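Long-range contacts in ketosynthase (Streptomyces sp. MSC090213JE08, PDB 6KXD), which forms part of the ishigamide ketosynthase/chain length factor of a highly reducing type II polyketide synthase, which probably extends the polyketide chain: residues S26-G34 and C65-Q75; K83-A91 and G203-A211. One frame throughout, in Å; residues are numbered along the deposited sequence.

Contact 1 of 2, residues S26-G34 and C65-Q75; sequences SAVSPYGIG and CTVPGFDIQEQ
The F70 ring receives I33 CD1 at its edge, near the ring plane, with I33 CD1 3.7 Å from F70 CD1. V28 CG1 approaches the same ring obliquely, 4.1 Å from F70 CE1. The amide of Q75 meets the isoleucine methyl from another direction, roughly at right angles to the ring's approach, with Q75 NE2 3.4 Å from I33 CD1. V67 projects its CG1 branch, anti to the backbone N (chi1 -177°), against V28 CG1 at 3.6 Å, the two side chains crossing at about a right angle. The P68 ring lies against the turn backbone, with CD 3.3 Å from P30 O. No hydrogen bond joins the two segments; the backbones meet through CA-H...O contacts, P30 CA being 3.4 Å from T66 O and V67 CA 3.5 Å from S29 O. V67 N instead donates to E231. G69, with phi 72°, sits third in the type II turn V67-F70. Paired S29-G32 backbone bonds close a type I turn, and Y31 N donates to S29 OG, forming an ST turn: this is a two-residue beta hairpin, here at the end of strand 20-29 in a beta-ketoacyl synthase domain of the thiolase clan.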
# COMPACT_ATOMS: atom_id res chain seq x y z
N SER B 26 -20.85 1.84 4.09
CA SER B 26 -21.05 0.83 5.02
C SER B 26 -20.02 1.00 6.12
O SER B 26 -18.98 1.62 5.91
CB SER B 26 -20.93 -0.52 4.38
OG SER B 26 -21.44 -1.49 5.27
N ALA B 27 -20.33 0.42 7.26
CA ALA B 27 -19.45 0.47 8.38
C ALA B 27 -19.72 -0.69 9.31
O ALA B 27 -20.84 -1.12 9.52
CB ALA B 27 -19.58 1.77 9.13
N VAL B 28 -18.63 -1.17 9.89
CA VAL B 28 -18.68 -2.05 10.98
C VAL B 28 -17.79 -1.36 11.99
O VAL B 28 -16.66 -1.00 11.68
CB VAL B 28 -18.13 -3.45 10.62
CG1 VAL B 28 -18.11 -4.35 11.84
CG2 VAL B 28 -18.88 -4.10 9.48
N SER B 29 -18.34 -1.08 13.14
CA SER B 29 -17.72 -0.11 13.99
C SER B 29 -18.04 -0.40 15.45
O SER B 29 -18.83 -1.30 15.76
CB SER B 29 -18.22 1.26 13.60
OG SER B 29 -19.51 1.45 14.15
N PRO B 30 -17.45 0.36 16.40
CA PRO B 30 -17.80 0.16 17.80
C PRO B 30 -19.28 0.46 18.12
O PRO B 30 -19.70 0.07 19.18
CB PRO B 30 -16.87 1.13 18.55
CG PRO B 30 -15.71 1.30 17.58
CD PRO B 30 -16.35 1.31 16.22
N TYR B 31 -20.02 1.05 17.17
CA TYR B 31 -21.45 1.21 17.24
C TYR B 31 -22.21 -0.06 16.89
O TYR B 31 -23.35 -0.16 17.26
CB TYR B 31 -21.93 2.32 16.31
CG TYR B 31 -21.53 3.68 16.82
CD1 TYR B 31 -21.74 3.99 18.15
CD2 TYR B 31 -20.99 4.64 15.99
CE1 TYR B 31 -21.39 5.23 18.66
CE2 TYR B 31 -20.66 5.90 16.49
CZ TYR B 31 -20.85 6.19 17.83
OH TYR B 31 -20.53 7.39 18.40
N GLY B 32 -21.56 -0.99 16.19
CA GLY B 32 -22.19 -2.22 15.83
C GLY B 32 -21.90 -2.60 14.41
O GLY B 32 -21.03 -2.03 13.76
N ILE B 33 -22.64 -3.57 13.91
CA ILE B 33 -22.46 -3.98 12.56
C ILE B 33 -23.44 -3.26 11.66
O ILE B 33 -24.63 -3.44 11.78
CB ILE B 33 -22.61 -5.50 12.45
CG1 ILE B 33 -21.65 -6.21 13.39
CG2 ILE B 33 -22.44 -5.89 10.99
CD1 ILE B 33 -21.80 -7.69 13.43
N GLY B 34 -22.93 -2.52 10.69
CA GLY B 34 -23.74 -2.01 9.67
C GLY B 34 -23.81 -0.52 9.74
O GLY B 34 -23.57 0.05 10.82
N CYS B 65 -13.00 -0.04 22.53
CA CYS B 65 -14.11 0.20 21.68
C CYS B 65 -14.10 -0.85 20.57
O CYS B 65 -13.70 -0.57 19.43
CB CYS B 65 -14.11 1.61 21.13
SG CYS B 65 -14.07 2.88 22.42
N THR B 66 -14.51 -2.06 20.93
CA THR B 66 -14.61 -3.14 19.99
C THR B 66 -15.98 -3.06 19.31
O THR B 66 -16.93 -2.41 19.81
CB THR B 66 -14.42 -4.51 20.68
OG1 THR B 66 -15.17 -4.43 21.88
CG2 THR B 66 -12.98 -4.87 20.98
N VAL B 67 -16.08 -3.77 18.19
CA VAL B 67 -17.34 -3.97 17.53
C VAL B 67 -18.17 -4.91 18.40
O VAL B 67 -17.77 -6.03 18.59
CB VAL B 67 -17.18 -4.56 16.12
CG1 VAL B 67 -18.50 -4.68 15.43
CG2 VAL B 67 -16.26 -3.72 15.26
N PRO B 68 -19.32 -4.48 18.94
CA PRO B 68 -20.13 -5.35 19.81
C PRO B 68 -20.79 -6.44 18.96
O PRO B 68 -21.25 -6.17 17.83
CB PRO B 68 -21.17 -4.39 20.36
CG PRO B 68 -21.39 -3.43 19.21
CD PRO B 68 -19.99 -3.20 18.66
N GLY B 69 -20.81 -7.66 19.49
CA GLY B 69 -21.55 -8.76 18.88
C GLY B 69 -20.89 -9.24 17.60
O GLY B 69 -21.56 -9.70 16.69
N PHE B 70 -19.57 -9.09 17.50
CA PHE B 70 -18.89 -9.42 16.25
C PHE B 70 -18.19 -10.76 16.38
O PHE B 70 -17.23 -10.86 17.08
CB PHE B 70 -17.84 -8.38 15.85
CG PHE B 70 -17.34 -8.61 14.45
CD1 PHE B 70 -18.10 -8.24 13.36
CD2 PHE B 70 -16.12 -9.21 14.21
CE1 PHE B 70 -17.65 -8.44 12.06
CE2 PHE B 70 -15.67 -9.44 12.92
CZ PHE B 70 -16.44 -9.06 11.84
N ASP B 71 -18.71 -11.78 15.68
CA ASP B 71 -18.08 -13.07 15.66
C ASP B 71 -17.89 -13.46 14.20
O ASP B 71 -18.84 -13.43 13.43
CB ASP B 71 -18.90 -14.13 16.41
CG ASP B 71 -18.34 -15.53 16.27
OD1 ASP B 71 -17.45 -15.88 17.05
OD2 ASP B 71 -18.69 -16.22 15.29
N ILE B 72 -16.66 -13.82 13.85
CA ILE B 72 -16.29 -13.94 12.48
C ILE B 72 -17.16 -15.01 11.83
O ILE B 72 -17.72 -14.78 10.77
CB ILE B 72 -14.80 -14.21 12.36
CG1 ILE B 72 -14.02 -12.96 12.81
CG2 ILE B 72 -14.43 -14.69 10.97
CD1 ILE B 72 -12.52 -13.19 12.89
N GLN B 73 -17.28 -16.16 12.50
CA GLN B 73 -17.92 -17.32 11.85
C GLN B 73 -19.43 -17.10 11.80
O GLN B 73 -20.08 -17.51 10.84
CB GLN B 73 -17.46 -18.60 12.54
CG GLN B 73 -16.02 -18.96 12.18
CD GLN B 73 -15.71 -20.43 12.33
OE1 GLN B 73 -15.95 -20.98 13.41
NE2 GLN B 73 -15.17 -21.05 11.29
N GLU B 74 -19.98 -16.41 12.81
CA GLU B 74 -21.37 -16.05 12.86
C GLU B 74 -21.72 -15.13 11.70
O GLU B 74 -22.76 -15.27 11.07
CB GLU B 74 -21.68 -15.36 14.19
CG GLU B 74 -23.15 -15.04 14.37
CD GLU B 74 -23.50 -14.46 15.73
OE1 GLU B 74 -24.70 -14.27 15.99
OE2 GLU B 74 -22.57 -14.18 16.52
N GLN B 75 -20.84 -14.15 11.43
CA GLN B 75 -21.04 -13.22 10.35
C GLN B 75 -20.76 -13.84 8.98
O GLN B 75 -21.49 -13.54 8.04
CB GLN B 75 -20.17 -11.98 10.59
CG GLN B 75 -20.66 -11.19 11.80
CD GLN B 75 -22.04 -10.63 11.55
OE1 GLN B 75 -22.33 -10.09 10.49
NE2 GLN B 75 -22.92 -10.76 12.53

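Contact 2 of 2, residues K83-A91 and G203-A211; sequences KMDRLTALA and GSAEEFSAA
E207 reaches up to the first turn of helix 86-99, its CB 3.7 Å from L87 N and also beside R86 CB and L87 CB. CG lies between the backbone N and the carbonyl carbon (chi1 72°), and from there the chain runs extended, carrying the carboxylate to the helix start. OE1 accepts from L87 N at 3.0 Å, a bent bond (133° at the hydrogen) met on the anti side and 23° out of the carboxylate plane. A water extends the grip: it donates to E207 OE1 and accepts from R86 N at 2.9 Å. OE2 is taken by S124 OG, so both oxygens are held. D85, the N-cap, binds T88 N through OD2 and T88 OG1 through OD1; its OD2 stands 4.4 Å from E207 OE1, a like-charge pair that the helix N-terminus would be expected to offset. R86 crosses E207 at a slant but makes no salt bridge with it, NE being 6.3 Å from E207 OE1; its guanidinium pairs with E231. Toward the strand, L87 CD1 presses tightly on A205 CB at 3.5 Å, and L90 CD1 rests on E206 O. The start of helix 86-99 packs over the end of strand 199-206, the axes of 86-91 and 203-206 7.9 Å apart and running obliquely antiparallel, with helices 72-76 and 156-165 packed on the helix and strands 114-119 and 229-240 bordering the strand.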
# COMPACT_ATOMS: atom_id res chain seq x y z
N LYS B 83 -9.39 -19.45 10.65
CA LYS B 83 -8.08 -18.84 10.80
C LYS B 83 -8.09 -17.38 10.30
O LYS B 83 -7.03 -16.72 10.24
CB LYS B 83 -7.07 -19.63 9.99
CG LYS B 83 -6.91 -21.10 10.38
CD LYS B 83 -7.03 -21.27 11.85
CE LYS B 83 -6.26 -22.43 12.44
NZ LYS B 83 -6.08 -22.19 13.90
N MET B 84 -9.26 -16.89 9.92
CA MET B 84 -9.38 -15.57 9.32
C MET B 84 -9.05 -14.50 10.35
O MET B 84 -9.55 -14.50 11.48
CB MET B 84 -10.79 -15.31 8.80
CG MET B 84 -10.97 -13.92 8.24
SD MET B 84 -12.57 -13.66 7.52
CE MET B 84 -12.52 -14.82 6.16
N ASP B 85 -8.25 -13.53 9.92
CA ASP B 85 -7.93 -12.42 10.79
C ASP B 85 -9.13 -11.48 10.89
O ASP B 85 -9.94 -11.31 9.96
CB ASP B 85 -6.70 -11.67 10.29
CG ASP B 85 -6.93 -11.12 8.90
OD1 ASP B 85 -7.22 -11.91 7.98
OD2 ASP B 85 -6.85 -9.88 8.74
N ARG B 86 -9.22 -10.80 12.02
CA ARG B 86 -10.31 -9.96 12.31
C ARG B 86 -10.35 -8.81 11.29
O ARG B 86 -11.41 -8.41 10.91
CB ARG B 86 -10.19 -9.51 13.75
CG ARG B 86 -11.35 -8.68 14.25
CD ARG B 86 -11.10 -8.47 15.72
NE ARG B 86 -12.16 -7.73 16.34
CZ ARG B 86 -13.29 -8.25 16.78
NH1 ARG B 86 -13.50 -9.55 16.69
NH2 ARG B 86 -14.22 -7.46 17.29
N LEU B 87 -9.19 -8.31 10.86
CA LEU B 87 -9.12 -7.18 9.96
C LEU B 87 -9.86 -7.55 8.67
O LEU B 87 -10.82 -6.86 8.25
CB LEU B 87 -7.67 -6.82 9.67
CG LEU B 87 -7.49 -5.75 8.59
CD1 LEU B 87 -8.12 -4.44 9.05
CD2 LEU B 87 -6.03 -5.57 8.26
N THR B 88 -9.50 -8.70 8.13
CA THR B 88 -10.14 -9.18 6.94
C THR B 88 -11.62 -9.34 7.19
O THR B 88 -12.45 -8.96 6.32
CB THR B 88 -9.54 -10.48 6.42
OG1 THR B 88 -8.22 -10.25 5.92
CG2 THR B 88 -10.39 -11.08 5.31
N ALA B 89 -11.97 -9.93 8.32
CA ALA B 89 -13.38 -10.19 8.62
C ALA B 89 -14.16 -8.88 8.64
O ALA B 89 -15.25 -8.79 8.09
CB ALA B 89 -13.52 -10.91 9.93
N LEU B 90 -13.58 -7.86 9.28
CA LEU B 90 -14.29 -6.60 9.34
C LEU B 90 -14.53 -6.01 7.96
O LEU B 90 -15.60 -5.43 7.69
CB LEU B 90 -13.46 -5.62 10.15
CG LEU B 90 -13.41 -5.93 11.64
CD1 LEU B 90 -12.28 -5.12 12.22
CD2 LEU B 90 -14.72 -5.65 12.32
N ALA B 91 -13.49 -6.07 7.11
CA ALA B 91 -13.55 -5.58 5.75
C ALA B 91 -14.64 -6.34 5.00
O ALA B 91 -15.41 -5.74 4.22
CB ALA B 91 -12.25 -5.73 5.04
N GLY B 203 -12.05 2.42 1.27
CA GLY B 203 -12.30 2.58 2.67
C GLY B 203 -11.08 2.22 3.45
O GLY B 203 -9.98 2.19 2.86
N SER B 204 -11.27 1.98 4.73
CA SER B 204 -10.11 1.67 5.52
C SER B 204 -10.56 0.87 6.71
O SER B 204 -11.77 0.87 7.05
CB SER B 204 -9.39 2.97 5.82
OG SER B 204 -10.18 3.83 6.64
N ALA B 205 -9.61 0.19 7.40
CA ALA B 205 -10.01 -0.77 8.41
C ALA B 205 -8.90 -0.94 9.44
O ALA B 205 -7.75 -0.93 9.06
CB ALA B 205 -10.33 -2.09 7.78
N GLU B 206 -9.31 -1.21 10.68
CA GLU B 206 -8.36 -1.50 11.72
C GLU B 206 -8.98 -2.51 12.66
O GLU B 206 -10.10 -2.35 13.08
CB GLU B 206 -8.10 -0.22 12.50
CG GLU B 206 -6.95 -0.30 13.50
CD GLU B 206 -5.55 -0.16 12.93
OE1 GLU B 206 -5.32 0.71 12.05
OE2 GLU B 206 -4.68 -0.97 13.32
N GLU B 207 -8.27 -3.60 12.93
CA GLU B 207 -8.77 -4.55 13.87
C GLU B 207 -8.26 -4.18 15.27
O GLU B 207 -7.20 -3.59 15.43
CB GLU B 207 -8.32 -5.97 13.53
CG GLU B 207 -6.85 -6.18 13.80
CD GLU B 207 -6.28 -7.55 13.46
OE1 GLU B 207 -7.01 -8.38 12.85
OE2 GLU B 207 -5.09 -7.75 13.74
N PHE B 208 -9.05 -4.52 16.27
CA PHE B 208 -8.56 -4.52 17.63
C PHE B 208 -7.81 -5.85 17.87
O PHE B 208 -8.25 -6.91 17.47
CB PHE B 208 -9.67 -4.31 18.66
CG PHE B 208 -9.07 -4.18 20.03
CD1 PHE B 208 -8.60 -2.95 20.48
CD2 PHE B 208 -8.80 -5.30 20.79
CE1 PHE B 208 -7.96 -2.85 21.70
CE2 PHE B 208 -8.14 -5.20 22.01
CZ PHE B 208 -7.74 -3.97 22.47
N SER B 209 -6.61 -5.76 18.44
CA SER B 209 -5.82 -6.94 18.79
C SER B 209 -4.97 -6.57 19.99
O SER B 209 -4.60 -5.41 20.14
CB SER B 209 -4.93 -7.46 17.69
OG SER B 209 -3.87 -6.57 17.39
N ALA B 210 -4.70 -7.56 20.84
CA ALA B 210 -3.77 -7.35 21.96
C ALA B 210 -2.42 -6.84 21.42
O ALA B 210 -1.78 -5.95 22.01
CB ALA B 210 -3.61 -8.63 22.77
N ALA B 211 -2.00 -7.32 20.25
CA ALA B 211 -0.72 -6.87 19.73
C ALA B 211 -0.74 -5.36 19.44
O ALA B 211 0.14 -4.57 19.93
CB ALA B 211 -0.34 -7.69 18.53
O HOH W 1 -6.84 -10.91 13.72

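The centres of contacts 1 and 2 lie 11 Å apart, and their residues interlock directly. V28 CG1 of contact 1 is 3.7 Å from L90 CD2 of contact 2, which places helix 86-99 against strand 20-29 too, in addition to its packing on strand 199-206 in contact 2. The F70 ring meets the guanidinium of R86, F70 CD2 lying 3.6 Å from R86 NH1, while I72 CG1 approaches A89 CB at 3.6 Å and joins helix 72-76 to the next helix in the chain. E231, on strand 229-240, is a shared polar partner: OE2 serves V67 N and R86 NH2, and OE1 accepts from F208 N. Both contacts lie on the same side of the chain's centre.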